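Local coordinates for protein amidase (Bacillus anthracis, PDB 5EWQ) that probably hydrolyses carboxamide bonds as a member of the amidase signature family, yielding a carboxylate and releasing ammonia or an amine, at residues R14-K19 and G185-N190; T84-T89 and K165-E170; M179-S184 and F199-S204. All coordinates share one frame; numbering follows the deposited sequence.

Interaction 1 of 3, residues R14-K19 and G185-N190; sequences RIVYDK and GKKGQN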
loop_
_atom_site.group_PDB
_atom_site.type_symbol
_atom_site.label_atom_id
_atom_site.label_comp_id
_atom_site.label_asym_id
_atom_site.label_seq_id
_atom_site.Cartn_x
_atom_site.Cartn_y
_atom_site.Cartn_z
ATOM N N ARG A 14 3.391 13.780 17.624
ATOM C CA ARG A 14 4.684 13.115 17.513
ATOM C C ARG A 14 4.837 12.053 18.595
ATOM O O ARG A 14 5.517 12.264 19.601
ATOM C CB ARG A 14 5.829 14.126 17.589
ATOM C CG ARG A 14 6.075 14.858 16.282
ATOM C CD ARG A 14 7.388 15.620 16.302
ATOM N NE ARG A 14 7.702 16.181 14.990
ATOM C CZ ARG A 14 8.408 15.548 14.059
ATOM N NH1 ARG A 14 8.880 14.331 14.296
ATOM N NH2 ARG A 14 8.647 16.132 12.892
ATOM N N ILE A 15 4.197 10.910 18.376
ATOM C CA ILE A 15 4.254 9.797 19.313
ATOM C C ILE A 15 5.013 8.622 18.706
ATOM O O ILE A 15 4.669 8.143 17.626
ATOM C CB ILE A 15 2.845 9.333 19.721
ATOM C CG1 ILE A 15 2.032 10.508 20.266
ATOM C CG2 ILE A 15 2.931 8.223 20.750
ATOM C CD1 ILE A 15 0.617 10.143 20.647
ATOM N N VAL A 16 6.049 8.165 19.403
ATOM C CA VAL A 16 6.868 7.057 18.922
ATOM C C VAL A 16 7.080 6.007 20.011
ATOM O O VAL A 16 7.654 6.297 21.060
ATOM C CB VAL A 16 8.243 7.547 18.420
ATOM C CG1 VAL A 16 9.129 6.366 18.056
ATOM C CG2 VAL A 16 8.076 8.478 17.231
ATOM N N TYR A 17 6.613 4.789 19.750
ATOM C CA TYR A 17 6.756 3.685 20.696
ATOM C C TYR A 17 7.871 2.733 20.277
ATOM O O TYR A 17 8.051 2.472 19.086
ATOM C CB TYR A 17 5.448 2.901 20.814
ATOM C CG TYR A 17 4.257 3.712 21.263
ATOM C CD1 TYR A 17 4.321 4.518 22.392
ATOM C CD2 TYR A 17 3.065 3.669 20.553
ATOM C CE1 TYR A 17 3.226 5.257 22.803
ATOM C CE2 TYR A 17 1.967 4.404 20.954
ATOM C CZ TYR A 17 2.052 5.195 22.078
ATOM O OH TYR A 17 0.960 5.929 22.478
ATOM N N ASP A 18 8.603 2.220 21.264
ATOM C CA ASP A 18 9.591 1.162 21.060
ATOM C C ASP A 18 10.562 1.476 19.921
ATOM O O ASP A 18 10.557 0.810 18.886
ATOM C CB ASP A 18 8.878 -0.168 20.795
ATOM C CG ASP A 18 9.799 -1.364 20.928
ATOM O OD1 ASP A 18 10.892 -1.213 21.512
ATOM O OD2 ASP A 18 9.424 -2.457 20.454
ATOM N N LYS A 19 11.389 2.496 20.120
ATOM C CA LYS A 19 12.291 2.965 19.075
ATOM C C LYS A 19 13.425 1.976 18.809
ATOM O O LYS A 19 13.925 1.879 17.688
ATOM C CB LYS A 19 12.860 4.336 19.448
ATOM C CG LYS A 19 13.620 5.017 18.326
ATOM C CD LYS A 19 13.052 6.395 18.034
ATOM C CE LYS A 19 13.226 7.331 19.218
ATOM N NZ LYS A 19 12.755 8.708 18.907
ATOM N N GLY A 185 -0.831 1.336 17.835
ATOM C CA GLY A 185 -0.431 1.126 19.215
ATOM C C GLY A 185 0.891 0.392 19.328
ATOM O O GLY A 185 1.495 0.342 20.397
ATOM N N LYS A 186 1.343 -0.173 18.214
ATOM C CA LYS A 186 2.579 -0.946 18.183
ATOM C C LYS A 186 3.816 -0.060 18.070
ATOM O O LYS A 186 4.766 -0.207 18.841
ATOM C CB LYS A 186 2.549 -1.938 17.021
ATOM C CG LYS A 186 3.816 -2.759 16.867
ATOM C CD LYS A 186 3.769 -3.596 15.604
ATOM C CE LYS A 186 5.006 -4.466 15.463
ATOM N NZ LYS A 186 4.969 -5.273 14.213
ATOM N N LYS A 187 3.803 0.857 17.108
ATOM C CA LYS A 187 4.975 1.680 16.832
ATOM C C LYS A 187 4.733 3.160 17.123
ATOM O O LYS A 187 5.641 3.870 17.557
ATOM C CB LYS A 187 5.414 1.504 15.378
ATOM C CG LYS A 187 6.807 2.030 15.093
ATOM C CD LYS A 187 7.842 1.317 15.949
ATOM C CE LYS A 187 9.223 1.922 15.768
ATOM N NZ LYS A 187 9.277 3.335 16.235
ATOM N N GLY A 188 3.513 3.624 16.880
ATOM C CA GLY A 188 3.172 5.014 17.123
ATOM C C GLY A 188 2.596 5.706 15.904
ATOM O O GLY A 188 2.014 5.065 15.030
ATOM N N GLN A 189 2.770 7.023 15.842
ATOM C CA GLN A 189 2.176 7.828 14.779
ATOM C C GLN A 189 3.078 7.957 13.555
ATOM O O GLN A 189 4.258 8.283 13.671
ATOM C CB GLN A 189 1.829 9.222 15.306
ATOM C CG GLN A 189 1.300 10.170 14.242
ATOM C CD GLN A 189 -0.041 9.733 13.691
ATOM O OE1 GLN A 189 -1.010 9.583 14.434
ATOM N NE2 GLN A 189 -0.102 9.516 12.382
ATOM N N ASN A 190 2.507 7.699 12.384
ATOM C CA ASN A 190 3.201 7.898 11.120
ATOM C C ASN A 190 3.132 9.367 10.717
ATOM O O ASN A 190 2.081 9.997 10.839
ATOM C CB ASN A 190 2.584 7.020 10.028
ATOM C CG ASN A 190 3.569 6.664 8.928
ATOM O OD1 ASN A 190 3.719 5.494 8.581
ATOM N ND2 ASN A 190 4.231 7.668 8.367
#

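Interaction 2 of 3, residues T84-T89 and K165-E170; sequences TLNSVT and KANMSE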
loop_
_atom_site.group_PDB
_atom_site.type_symbol
_atom_site.label_atom_id
_atom_site.label_comp_id
_atom_site.label_asym_id
_atom_site.label_seq_id
_atom_site.Cartn_x
_atom_site.Cartn_y
_atom_site.Cartn_z
ATOM N N THR A 84 12.154 12.079 11.960
ATOM C CA THR A 84 11.447 10.994 12.643
ATOM C C THR A 84 10.038 10.778 12.096
ATOM O O THR A 84 9.049 11.086 12.761
ATOM C CB THR A 84 11.367 11.251 14.162
ATOM O OG1 THR A 84 12.606 11.809 14.621
ATOM C CG2 THR A 84 11.087 9.956 14.915
ATOM N N LEU A 85 9.955 10.246 10.881
ATOM C CA LEU A 85 8.668 10.001 10.239
ATOM C C LEU A 85 7.924 8.855 10.912
ATOM O O LEU A 85 6.693 8.803 10.880
ATOM C CB LEU A 85 8.860 9.699 8.752
ATOM C CG LEU A 85 9.589 10.770 7.937
ATOM C CD1 LEU A 85 9.730 10.340 6.485
ATOM C CD2 LEU A 85 8.870 12.106 8.034
ATOM N N ASN A 86 8.683 7.945 11.521
ATOM C CA ASN A 86 8.126 6.790 12.220
ATOM C C ASN A 86 7.171 5.993 11.340
ATOM O O ASN A 86 5.978 5.893 11.633
ATOM C CB ASN A 86 7.413 7.234 13.501
ATOM C CG ASN A 86 7.146 6.081 14.452
ATOM O OD1 ASN A 86 7.810 5.046 14.392
ATOM N ND2 ASN A 86 6.172 6.257 15.338
ATOM N N SER A 87 7.700 5.434 10.258
ATOM C CA SER A 87 6.883 4.699 9.301
ATOM C C SER A 87 7.291 3.234 9.212
ATOM O O SER A 87 6.682 2.456 8.477
ATOM C CB SER A 87 6.975 5.344 7.919
ATOM O OG SER A 87 8.299 5.279 7.417
ATOM N N VAL A 88 8.322 2.865 9.963
ATOM C CA VAL A 88 8.821 1.495 9.959
ATOM C C VAL A 88 8.579 0.816 11.302
ATOM O O VAL A 88 9.009 1.311 12.343
ATOM C CB VAL A 88 10.324 1.447 9.631
ATOM C CG1 VAL A 88 10.828 0.015 9.662
ATOM C CG2 VAL A 88 10.588 2.082 8.276
ATOM N N THR A 89 7.885 -0.319 11.272
ATOM C CA THR A 89 7.609 -1.074 12.487
ATOM C C THR A 89 8.684 -2.118 12.752
ATOM O O THR A 89 9.137 -2.281 13.883
ATOM C CB THR A 89 6.242 -1.783 12.423
ATOM O OG1 THR A 89 6.152 -2.543 11.211
ATOM C CG2 THR A 89 5.111 -0.771 12.467
ATOM N N LYS A 165 9.124 -4.052 7.781
ATOM C CA LYS A 165 7.680 -3.856 7.756
ATOM C C LYS A 165 7.299 -2.403 8.023
ATOM O O LYS A 165 7.981 -1.694 8.762
ATOM C CB LYS A 165 7.001 -4.785 8.764
ATOM C CG LYS A 165 7.122 -6.253 8.388
ATOM C CD LYS A 165 6.350 -7.155 9.332
ATOM C CE LYS A 165 6.417 -8.600 8.860
ATOM N NZ LYS A 165 5.709 -9.534 9.776
ATOM N N ALA A 166 6.202 -1.971 7.409
ATOM C CA ALA A 166 5.798 -0.571 7.446
ATOM C C ALA A 166 4.700 -0.306 8.466
ATOM O O ALA A 166 3.881 -1.178 8.757
ATOM C CB ALA A 166 5.344 -0.127 6.071
ATOM N N ASN A 167 4.688 0.911 9.002
ATOM C CA ASN A 167 3.667 1.320 9.956
ATOM C C ASN A 167 2.315 1.450 9.267
ATOM O O ASN A 167 2.242 1.563 8.043
ATOM C CB ASN A 167 4.060 2.637 10.632
ATOM C CG ASN A 167 3.340 2.854 11.949
ATOM O OD1 ASN A 167 2.643 1.968 12.440
ATOM N ND2 ASN A 167 3.515 4.033 12.532
HETATM N N MSE A 168 1.246 1.431 10.053
HETATM C CA MSE A 168 -0.099 1.438 9.496
HETATM C C MSE A 168 -1.135 1.895 10.510
HETATM O O MSE A 168 -0.897 1.857 11.716
HETATM C CB MSE A 168 -0.463 0.042 8.991
HETATM C CG MSE A 168 -0.314 -1.039 10.051
HETATM SE SE MSE A 168 -0.890 -2.805 9.457
HETATM C CE MSE A 168 -2.812 -2.507 9.406
ATOM N N SER A 169 -2.286 2.331 10.012
ATOM C CA SER A 169 -3.431 2.564 10.877
ATOM C C SER A 169 -3.832 1.225 11.480
ATOM O O SER A 169 -4.052 0.256 10.753
ATOM C CB SER A 169 -4.591 3.189 10.102
ATOM O OG SER A 169 -4.202 4.410 9.501
ATOM N N GLU A 170 -3.905 1.171 12.807
ATOM C CA GLU A 170 -4.130 -0.081 13.525
ATOM C C GLU A 170 -5.399 -0.791 13.057
ATOM O O GLU A 170 -6.431 -0.155 12.843
ATOM C CB GLU A 170 -4.191 0.177 15.032
ATOM C CG GLU A 170 -4.227 -1.084 15.879
ATOM C CD GLU A 170 -4.001 -0.804 17.352
ATOM O OE1 GLU A 170 -4.170 -1.733 18.168
ATOM O OE2 GLU A 170 -3.648 0.345 17.693
#

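Interaction 3 of 3, residues M179-S184 and F199-S204; sequences MPSGYS and FDTSGS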
loop_
_atom_site.group_PDB
_atom_site.type_symbol
_atom_site.label_atom_id
_atom_site.label_comp_id
_atom_site.label_asym_id
_atom_site.label_seq_id
_atom_site.Cartn_x
_atom_site.Cartn_y
_atom_site.Cartn_z
HETATM N N MSE A 179 -9.417 7.883 16.087
HETATM C CA MSE A 179 -8.010 7.565 15.872
HETATM C C MSE A 179 -7.490 8.192 14.583
HETATM O O MSE A 179 -8.065 7.990 13.514
HETATM C CB MSE A 179 -7.802 6.049 15.834
HETATM C CG MSE A 179 -6.341 5.629 15.804
HETATM SE SE MSE A 179 -6.110 3.719 15.493
HETATM C CE MSE A 179 -6.719 3.655 13.642
ATOM N N PRO A 180 -6.394 8.958 14.685
ATOM C CA PRO A 180 -5.766 9.576 13.514
ATOM C C PRO A 180 -5.154 8.535 12.586
ATOM O O PRO A 180 -4.668 7.505 13.053
ATOM C CB PRO A 180 -4.682 10.469 14.125
ATOM C CG PRO A 180 -4.366 9.829 15.433
ATOM C CD PRO A 180 -5.670 9.276 15.928
ATOM N N SER A 181 -5.183 8.804 11.285
ATOM C CA SER A 181 -4.610 7.894 10.306
ATOM C C SER A 181 -3.097 7.819 10.462
ATOM O O SER A 181 -2.443 8.822 10.746
ATOM C CB SER A 181 -4.976 8.334 8.888
ATOM O OG SER A 181 -4.520 9.652 8.631
ATOM N N GLY A 182 -2.547 6.623 10.279
ATOM C CA GLY A 182 -1.116 6.423 10.400
ATOM C C GLY A 182 -0.684 6.083 11.813
ATOM O O GLY A 182 0.492 5.820 12.065
ATOM N N TYR A 183 -1.632 6.085 12.743
ATOM C CA TYR A 183 -1.322 5.742 14.126
ATOM C C TYR A 183 -1.503 4.251 14.398
ATOM O O TYR A 183 -2.449 3.629 13.916
ATOM C CB TYR A 183 -2.187 6.550 15.097
ATOM C CG TYR A 183 -1.966 6.168 16.544
ATOM C CD1 TYR A 183 -0.895 6.687 17.263
ATOM C CD2 TYR A 183 -2.818 5.280 17.189
ATOM C CE1 TYR A 183 -0.683 6.336 18.585
ATOM C CE2 TYR A 183 -2.613 4.922 18.510
ATOM C CZ TYR A 183 -1.545 5.454 19.202
ATOM O OH TYR A 183 -1.338 5.102 20.518
ATOM N N SER A 184 -0.587 3.692 15.180
ATOM C CA SER A 184 -0.681 2.304 15.615
ATOM C C SER A 184 -0.178 2.182 17.046
ATOM O O SER A 184 0.788 2.842 17.427
ATOM C CB SER A 184 0.122 1.385 14.695
ATOM O OG SER A 184 1.512 1.542 14.913
ATOM N N PHE A 199 0.503 17.877 7.510
ATOM C CA PHE A 199 -0.252 17.053 6.572
ATOM C C PHE A 199 -0.499 15.661 7.139
ATOM O O PHE A 199 0.421 15.020 7.649
ATOM C CB PHE A 199 0.488 16.944 5.234
ATOM C CG PHE A 199 0.771 18.268 4.583
ATOM C CD1 PHE A 199 -0.112 19.327 4.719
ATOM C CD2 PHE A 199 1.923 18.453 3.838
ATOM C CE1 PHE A 199 0.150 20.546 4.121
ATOM C CE2 PHE A 199 2.189 19.668 3.236
ATOM C CZ PHE A 199 1.301 20.717 3.379
ATOM N N ASP A 200 -1.740 15.195 7.049
ATOM C CA ASP A 200 -2.061 13.829 7.442
ATOM C C ASP A 200 -1.382 12.844 6.501
ATOM O O ASP A 200 -0.973 13.208 5.399
ATOM C CB ASP A 200 -3.576 13.603 7.449
ATOM C CG ASP A 200 -4.173 13.689 8.842
ATOM O OD1 ASP A 200 -4.143 12.671 9.565
ATOM O OD2 ASP A 200 -4.674 14.773 9.211
ATOM N N THR A 201 -1.253 11.599 6.942
ATOM C CA THR A 201 -0.628 10.566 6.126
ATOM C C THR A 201 -1.666 9.759 5.366
ATOM O O THR A 201 -1.333 9.033 4.429
ATOM C CB THR A 201 0.204 9.598 6.981
ATOM O OG1 THR A 201 -0.646 8.961 7.943
ATOM C CG2 THR A 201 1.304 10.341 7.705
ATOM N N SER A 202 -2.922 9.893 5.790
ATOM C CA SER A 202 -4.016 9.032 5.344
ATOM C C SER A 202 -3.721 7.582 5.720
ATOM O O SER A 202 -2.702 7.287 6.346
ATOM C CB SER A 202 -4.254 9.164 3.837
ATOM O OG SER A 202 -5.285 8.291 3.412
ATOM N N GLY A 203 -4.618 6.674 5.355
ATOM C CA GLY A 203 -4.453 5.284 5.731
ATOM C C GLY A 203 -5.157 4.314 4.808
ATOM O O GLY A 203 -5.812 4.722 3.850
ATOM N N SER A 204 -5.032 3.025 5.107
ATOM C CA SER A 204 -4.309 2.575 6.292
ATOM C C SER A 204 -2.858 2.203 5.987
ATOM O O SER A 204 -2.075 1.950 6.902
ATOM C CB SER A 204 -5.024 1.382 6.926
ATOM O OG SER A 204 -5.049 0.276 6.040
#

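Interaction 1 of 3, residues R14-K19 and G185-N190
The phenol ring of Tyr17 meets the 185-190 backbone obliquely, its CD2 3.7 Å from Gly185 O and equally far from Gly188 CA, while its hydroxyl reaches past them to Tyr183 OH. CG anti to the carbonyl carbon (chi1 -59°) turns the ring to the Gly185-Gly188 backbone, and CB of the same residue rests 3.4 Å from Lys187 O. Next to this ring the two backbones form an isolated beta bridge, Val16 facing Gly188, through which the loop before helix 20-28 is laid beside the short strand 188-189. Two backbone bonds frame the bridge: Gln189 N donates to Ile15 O at 2.8 Å, and Tyr17 N to Lys187 O. Since Ile15 is level with Gln189 and Tyr17 with Lys187, the chains run antiparallel here. Gly188, at a positive phi of 125°, touches with its CA both Ile15 O, through a CA-H...O contact, and the Tyr17 ring.

Lys187 starts off away from the N-terminal loop, but its chain bends at chi2 and again at chi4 and returns to it. Val16 and Lys187 then lie side by side, pointing the same way, and strand 88-91 and helix 20-28 touch the lysine from elsewhere. Its ammonium group is shared among Gln80 OE1, Asn86 OD1 and the N-terminal loop, where NZ donates to Tyr17 O at 3.2 Å and sits 3.5 Å from Val16 CG1.

Interaction 2 of 3, residues T84-T89 and K165-E170
Ser87 O is gripped by two neighbouring groups of the opposite segment: Asn167 N donates to it at 2.6 Å in a nearly straight bond (171°), approaching from above the carbonyl plane, and the CA-H of Ala166 makes a longer contact with the same oxygen. Two residues further along, on the far side of the Val88-Ala166 pair, the pattern is mirrored. Thr89 N donates to Lys165 O at 2.9 Å, and this oxygen also receives the CA-H of Val88. Val88 and Ala166 thus form an antiparallel non-hydrogen-bonded pair with diverging side chains, joining strand 88-91, an outermost strand of the central mixed sheet, to strand 161-166. Lys165 extends away from the contact to the carbonyls of Val125, Met131 and Pro132; three such acceptors around NZ would be expected to stabilise a protonated amine.

Asn167 prolongs the ladder beyond the strand with its side chain. CG lies anti to the backbone N (chi1 -159°), which carries the amide toward 84-89; there ND2 donates to Asn86 O at 3.2 Å, and it also bonds Gly188 O. OD1 receives Ser184 OG and, weakly, the backbone N of Met168, a selenomethionine. The side chain of Thr89 crosses that of Asn167 at about a right angle: its CG2 lies 3.6 Å from Asn167 CA and 3.7 Å from Asn167 OD1, so the methyl touches one side of the asparagine. Thr89 OG1 packs 3.4 Å from Lys165 CB and is bonded to Asp123 OD1. Val88 CG1 comes within 3.4 Å of Lys165 O.

All the touching residues are buried, so their polar groups depend on the protein for partners. Bonds at both ends of the Asn167 amide fix its rotation, distinguish its oxygen from its nitrogen and link the end of the strand pair to Ser184 and Gly188.

Interaction 3 of 3, residues M179-S184 and F199-S204
Ser181, Thr201 and Asp200 carry this contact, and Ser181 contributes the largest share of buried surface. Its CB packs against the backbone of Ser202, 3.5 Å from the carbonyl carbon. OG stands between the backbone N and the carbonyl carbon of its own residue (chi1 58°), a rotation that directs it to the 199-204 segment, where it makes a weak hydrogen bond of 3.2 Å to Asp200 OD1. Ser202 N is 3.3 Å from the same OG.

Thr201 meets the turn at Ser181 O and Gly182 CA. Its OG1 lies 3.3 Å from the first and 3.6 Å from the second, approaching this glycine where no side chain intervenes. Within its own segment OG1 donates to Ser202 O at 3.1 Å, in the carbonyl plane and on a lone pair, a bond that holds the hydroxyl against the carbonyl of the next residue. Ser181 O has a partner beyond the contact in Gln189 NE2.

The surface offered to Thr201 is a type II beta turn from Pro180 to Tyr183. Gly182 occupies its third position with a phi of 89°, and a weak bond of 3.4 Å from Tyr183 N to Pro180 O closes it. Ser169 OG receives the Gly182 N-H, tying the turn to the segment that leads into helix 170-173.

Further along, the 199-204 loop reaches Ser204 through a cis peptide just before helix 206-213. Ser204 OG is hydrogen-bonded to both Lys122 NZ and Ser228 OG. A serine after a cis peptide, set between a lysine and a second serine, is the arrangement of the Ser-cis-Ser-Lys catalytic triad in amidase signature enzymes, so the turn packs on a loop that probably forms part of the active site.

From the N terminus, the loop 14-19 comes first, and interaction 1 closes a long excursion of 165 residues by pairing it with 185-190. Interaction 2 is nested within that excursion, joining strands 88-91 and 161-166 at one border of the central sheet. Interaction 3 opens later in the chain and crosses interaction 1, since 185-190 falls between its segments 179-184 and 199-204; strands 183-184 and 188-189 make a small antiparallel sheet there. The centres of the three interactions lie about 8 to 12 Å from one another. Together they tie the N-terminal loop, the sheet border, this two-stranded sheet and the loop before helix 206-213 into one continuous region.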